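Local coordinates for head completion protein gp6 (Enterobacteria phage HK97, PDB 3JVO), which forms a thirteen-membered head-tail connector ring with an open central channel for DNA ejection, binding the portal protein and the head completion protein gp7, at residues G[28-40]-G[62-74]. Residues are numbered along the deposited sequence; the frame is centred on the assembly and turned at random.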
loop_
_atom_site.group_PDB
_atom_site.type_symbol
_atom_site.label_atom_id
_atom_site.label_comp_id
_atom_site.label_asym_id
_atom_site.label_seq_id
_atom_site.Cartn_x
_atom_site.Cartn_y
_atom_site.Cartn_z
ATOM N N LEU G 28 10.376 -2.185 44.029
ATOM C CA LEU G 28 9.576 -2.081 42.806
ATOM C C LEU G 28 9.267 -3.450 42.187
ATOM O O LEU G 28 8.097 -3.779 41.896
ATOM C CB LEU G 28 10.277 -1.180 41.787
ATOM C CG LEU G 28 9.444 -0.911 40.526
ATOM C CD1 LEU G 28 8.267 -0.009 40.804
ATOM C CD2 LEU G 28 10.363 -0.288 39.483
ATOM N N ILE G 29 10.312 -4.252 41.998
ATOM C CA ILE G 29 10.164 -5.612 41.444
ATOM C C ILE G 29 9.181 -6.462 42.264
ATOM O O ILE G 29 8.299 -7.148 41.705
ATOM C CB ILE G 29 11.543 -6.310 41.294
ATOM C CG1 ILE G 29 12.327 -5.632 40.155
ATOM C CG2 ILE G 29 11.359 -7.814 41.064
ATOM C CD1 ILE G 29 13.803 -6.013 40.113
ATOM N N THR G 30 9.322 -6.389 43.587
ATOM C CA THR G 30 8.392 -7.054 44.510
ATOM C C THR G 30 6.944 -6.604 44.303
ATOM O O THR G 30 6.019 -7.443 44.344
ATOM C CB THR G 30 8.824 -6.884 45.990
ATOM O OG1 THR G 30 10.129 -7.464 46.162
ATOM C CG2 THR G 30 7.837 -7.563 46.952
ATOM N N LEU G 31 6.743 -5.305 44.053
ATOM C CA LEU G 31 5.402 -4.774 43.805
ATOM C C LEU G 31 4.806 -5.351 42.507
ATOM O O LEU G 31 3.623 -5.736 42.458
ATOM C CB LEU G 31 5.423 -3.235 43.793
ATOM C CG LEU G 31 4.096 -2.484 43.623
ATOM C CD1 LEU G 31 4.200 -0.951 43.892
ATOM C CD2 LEU G 31 3.492 -2.731 42.197
ATOM N N TYR G 32 5.626 -5.443 41.465
ATOM C CA TYR G 32 5.181 -6.024 40.203
ATOM C C TYR G 32 4.814 -7.504 40.385
ATOM O O TYR G 32 3.827 -7.979 39.834
ATOM C CB TYR G 32 6.275 -5.936 39.133
ATOM C CG TYR G 32 6.637 -4.540 38.628
ATOM C CD1 TYR G 32 5.714 -3.502 38.620
ATOM C CD2 TYR G 32 7.925 -4.282 38.146
ATOM C CE1 TYR G 32 6.060 -2.218 38.140
ATOM C CE2 TYR G 32 8.289 -3.007 37.675
ATOM C CZ TYR G 32 7.363 -1.992 37.660
ATOM O OH TYR G 32 7.738 -0.741 37.178
ATOM N N ALA G 33 5.631 -8.216 41.144
ATOM C CA ALA G 33 5.423 -9.640 41.418
ATOM C C ALA G 33 4.110 -9.834 42.164
ATOM O O ALA G 33 3.336 -10.727 41.833
ATOM C CB ALA G 33 6.580 -10.204 42.215
ATOM N N GLN G 34 3.869 -8.985 43.169
ATOM C CA GLN G 34 2.648 -9.055 43.962
ATOM C C GLN G 34 1.425 -8.743 43.099
ATOM O O GLN G 34 0.391 -9.409 43.218
ATOM C CB GLN G 34 2.728 -8.100 45.149
ATOM C CG GLN G 34 3.789 -8.505 46.206
ATOM C CD GLN G 34 4.013 -7.421 47.246
ATOM O OE1 GLN G 34 3.725 -6.244 47.006
ATOM N NE2 GLN G 34 4.527 -7.811 48.416
ATOM N N ALA G 35 1.553 -7.737 42.229
ATOM C CA ALA G 35 0.484 -7.340 41.339
ATOM C C ALA G 35 0.162 -8.462 40.359
ATOM O O ALA G 35 -1.001 -8.750 40.109
ATOM C CB ALA G 35 0.855 -6.075 40.588
ATOM N N ALA G 36 1.194 -9.085 39.791
ATOM C CA ALA G 36 0.995 -10.164 38.825
ATOM C C ALA G 36 0.341 -11.375 39.472
ATOM O O ALA G 36 -0.504 -12.038 38.867
ATOM C CB ALA G 36 2.301 -10.559 38.218
ATOM N N PHE G 37 0.770 -11.685 40.689
ATOM C CA PHE G 37 0.234 -12.821 41.413
ATOM C C PHE G 37 -1.217 -12.575 41.788
ATOM O O PHE G 37 -2.068 -13.441 41.559
ATOM C CB PHE G 37 1.068 -13.098 42.657
ATOM C CG PHE G 37 0.646 -14.332 43.421
ATOM C CD1 PHE G 37 0.856 -15.615 42.893
ATOM C CD2 PHE G 37 0.093 -14.215 44.691
ATOM C CE1 PHE G 37 0.468 -16.765 43.625
ATOM C CE2 PHE G 37 -0.290 -15.349 45.431
ATOM C CZ PHE G 37 -0.104 -16.620 44.896
ATOM N N ASP G 38 -1.491 -11.402 42.355
ATOM C CA ASP G 38 -2.851 -10.985 42.703
ATOM C C ASP G 38 -3.773 -11.117 41.477
ATOM O O ASP G 38 -4.861 -11.694 41.545
ATOM C CB ASP G 38 -2.832 -9.547 43.240
ATOM C CG ASP G 38 -4.227 -9.020 43.584
ATOM O OD1 ASP G 38 -5.025 -9.782 44.160
ATOM O OD2 ASP G 38 -4.526 -7.844 43.297
ATOM N N TYR G 39 -3.309 -10.616 40.342
ATOM C CA TYR G 39 -4.084 -10.670 39.104
ATOM C C TYR G 39 -4.362 -12.118 38.685
ATOM O O TYR G 39 -5.516 -12.482 38.433
ATOM C CB TYR G 39 -3.365 -9.897 37.988
ATOM C CG TYR G 39 -4.036 -10.019 36.642
ATOM C CD1 TYR G 39 -5.114 -9.206 36.306
ATOM C CD2 TYR G 39 -3.600 -10.964 35.713
ATOM C CE1 TYR G 39 -5.746 -9.339 35.084
ATOM C CE2 TYR G 39 -4.216 -11.102 34.496
ATOM C CZ TYR G 39 -5.285 -10.295 34.188
ATOM O OH TYR G 39 -5.888 -10.438 32.970
ATOM N N CYS G 40 -3.315 -12.946 38.621
ATOM C CA CYS G 40 -3.503 -14.323 38.180
ATOM C C CYS G 40 -4.388 -15.143 39.128
ATOM O O CYS G 40 -5.208 -15.928 38.661
ATOM C CB CYS G 40 -2.173 -15.029 37.917
ATOM S SG CYS G 40 -1.244 -14.320 36.528
ATOM N N ALA G 62 2.264 -18.227 34.036
ATOM C CA ALA G 62 1.499 -17.008 33.769
ATOM C C ALA G 62 1.932 -15.802 34.627
ATOM O O ALA G 62 2.029 -14.687 34.125
ATOM C CB ALA G 62 -0.032 -17.256 33.903
ATOM N N VAL G 63 2.180 -16.020 35.914
ATOM C CA VAL G 63 2.597 -14.933 36.796
ATOM C C VAL G 63 3.915 -14.317 36.284
ATOM O O VAL G 63 4.083 -13.103 36.260
ATOM C CB VAL G 63 2.766 -15.433 38.258
ATOM C CG1 VAL G 63 3.460 -14.364 39.134
ATOM C CG2 VAL G 63 1.406 -15.843 38.872
ATOM N N LEU G 64 4.842 -15.174 35.877
ATOM C CA LEU G 64 6.111 -14.710 35.318
ATOM C C LEU G 64 5.879 -13.833 34.092
ATOM O O LEU G 64 6.548 -12.816 33.925
ATOM C CB LEU G 64 7.009 -15.882 34.952
ATOM C CG LEU G 64 7.723 -16.625 36.084
ATOM C CD1 LEU G 64 8.504 -17.807 35.465
ATOM C CD2 LEU G 64 8.689 -15.725 36.880
ATOM N N LEU G 65 4.912 -14.204 33.244
ATOM C CA LEU G 65 4.671 -13.430 32.019
ATOM C C LEU G 65 4.020 -12.081 32.328
ATOM O O LEU G 65 4.362 -11.037 31.744
ATOM C CB LEU G 65 3.812 -14.225 31.043
ATOM C CG LEU G 65 4.437 -15.479 30.400
ATOM C CD1 LEU G 65 3.336 -16.328 29.825
ATOM C CD2 LEU G 65 5.413 -15.040 29.306
ATOM N N VAL G 66 3.082 -12.104 33.255
ATOM C CA VAL G 66 2.379 -10.884 33.642
ATOM C C VAL G 66 3.376 -9.944 34.344
ATOM O O VAL G 66 3.381 -8.750 34.094
ATOM C CB VAL G 66 1.120 -11.208 34.505
ATOM C CG1 VAL G 66 0.459 -9.906 35.053
ATOM C CG2 VAL G 66 0.125 -11.974 33.666
ATOM N N PHE G 67 4.197 -10.504 35.229
ATOM C CA PHE G 67 5.223 -9.744 35.963
ATOM C C PHE G 67 6.201 -9.066 34.993
ATOM O O PHE G 67 6.489 -7.869 35.109
ATOM C CB PHE G 67 5.986 -10.669 36.940
ATOM C CG PHE G 67 7.369 -10.157 37.304
ATOM C CD1 PHE G 67 7.540 -9.251 38.343
ATOM C CD2 PHE G 67 8.486 -10.547 36.570
ATOM C CE1 PHE G 67 8.819 -8.750 38.638
ATOM C CE2 PHE G 67 9.770 -10.066 36.875
ATOM C CZ PHE G 67 9.933 -9.177 37.908
ATOM N N ALA G 68 6.733 -9.832 34.042
ATOM C CA ALA G 68 7.703 -9.255 33.116
ATOM C C ALA G 68 7.034 -8.166 32.255
ATOM O O ALA G 68 7.648 -7.171 31.930
ATOM C CB ALA G 68 8.352 -10.359 32.243
ATOM N N ASP G 69 5.760 -8.338 31.902
ATOM C CA ASP G 69 5.083 -7.281 31.144
ATOM C C ASP G 69 5.062 -5.949 31.923
ATOM O O ASP G 69 5.411 -4.908 31.371
ATOM C CB ASP G 69 3.677 -7.700 30.736
ATOM C CG ASP G 69 2.999 -6.663 29.891
ATOM O OD1 ASP G 69 3.492 -6.366 28.766
ATOM O OD2 ASP G 69 1.979 -6.115 30.368
HETATM N N MSE G 70 4.695 -5.988 33.203
HETATM C CA MSE G 70 4.764 -4.810 34.095
HETATM C C MSE G 70 6.145 -4.170 34.152
HETATM O O MSE G 70 6.295 -2.952 34.177
HETATM C CB MSE G 70 4.374 -5.189 35.528
HETATM C CG MSE G 70 2.944 -5.644 35.689
HETATM SE SE MSE G 70 1.704 -4.237 35.167
HETATM C CE MSE G 70 2.181 -2.843 36.474
ATOM N N PHE G 71 7.163 -5.012 34.222
ATOM C CA PHE G 71 8.510 -4.513 34.288
ATOM C C PHE G 71 8.964 -3.795 33.005
ATOM O O PHE G 71 9.637 -2.771 33.061
ATOM C CB PHE G 71 9.496 -5.614 34.653
ATOM C CG PHE G 71 10.900 -5.107 34.784
ATOM C CD1 PHE G 71 11.327 -4.540 35.979
ATOM C CD2 PHE G 71 11.770 -5.141 33.705
ATOM C CE1 PHE G 71 12.647 -4.016 36.105
ATOM C CE2 PHE G 71 13.100 -4.634 33.822
ATOM C CZ PHE G 71 13.523 -4.077 35.029
ATOM N N GLU G 72 8.546 -4.325 31.865
ATOM C CA GLU G 72 8.945 -3.812 30.566
ATOM C C GLU G 72 8.071 -2.683 30.041
ATOM O O GLU G 72 8.551 -1.826 29.301
ATOM C CB GLU G 72 8.935 -4.954 29.543
ATOM C CG GLU G 72 9.851 -6.136 29.910
ATOM C CD GLU G 72 11.341 -5.805 29.924
ATOM O OE1 GLU G 72 11.750 -4.802 29.318
ATOM O OE2 GLU G 72 12.129 -6.584 30.527
ATOM N N HIS G 73 6.781 -2.702 30.376
ATOM C CA HIS G 73 5.836 -1.760 29.787
ATOM C C HIS G 73 5.160 -0.980 30.934
ATOM O O HIS G 73 4.232 -1.475 31.593
ATOM C CB HIS G 73 4.836 -2.498 28.881
ATOM C CG HIS G 73 5.486 -3.418 27.883
ATOM N ND1 HIS G 73 5.226 -4.771 27.837
ATOM C CD2 HIS G 73 6.404 -3.180 26.913
ATOM C CE1 HIS G 73 5.935 -5.325 26.870
ATOM N NE2 HIS G 73 6.667 -4.383 26.301
ATOM N N ARG G 74 5.655 0.240 31.136
ATOM C CA ARG G 74 5.428 1.035 32.330
ATOM C C ARG G 74 4.252 2.015 32.233
ATOM O O ARG G 74 3.878 2.583 33.232
ATOM C CB ARG G 74 6.705 1.843 32.653
ATOM C CG ARG G 74 7.973 0.992 32.858
ATOM C CD ARG G 74 8.074 0.529 34.255
ATOM N NE ARG G 74 9.205 -0.361 34.473
ATOM C CZ ARG G 74 10.321 -0.046 35.133
ATOM N NH1 ARG G 74 10.485 1.156 35.674
ATOM N NH2 ARG G 74 11.265 -0.962 35.283
#
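F67 is a knob in the hole formed by I29, Y32, A33 and A36, where two buried helices cross at the centre of this mainly helical gp6-like connector subunit. The axes of 28-40 and 62-72 run 134° apart and approach to 8.3 Å; A36, a small residue at this crossing, brings its CB within 3.5 Å of F67 N and also touches V66 CG1.

Apolar contacts extend to both sides of the crossing. With CG anti to the backbone N (chi1 157°), the F67 ring reaches back along helix 26-44, its CE1 lying 3.6 Å from I29 CG2. At the other end, V63 CG2 packs 3.8 Å from C40 CB and meets the edge of the F37 ring. The ring of F14, on helix 11-17, meets that of F67 with the planes inclined.

Over one face of the Y32 ring, selenomethionine M70, in one of its two deposited conformers, makes a CH-pi contact, its CB 4.2 Å from the ring centroid and 28° off the normal, while M70 O and F71 N lie over the same face.

Among polar groups, I29 O lies at the F67 ring edge, in its plane. Y32 OH is hydrogen-bonded with Q17 OE1 of a second subunit and lies above one guanidinium face of R74, offset toward its rim, without a hydrogen bond to R74 NE, which instead bonds F71 O at 2.8 Å, above the carbonyl plane.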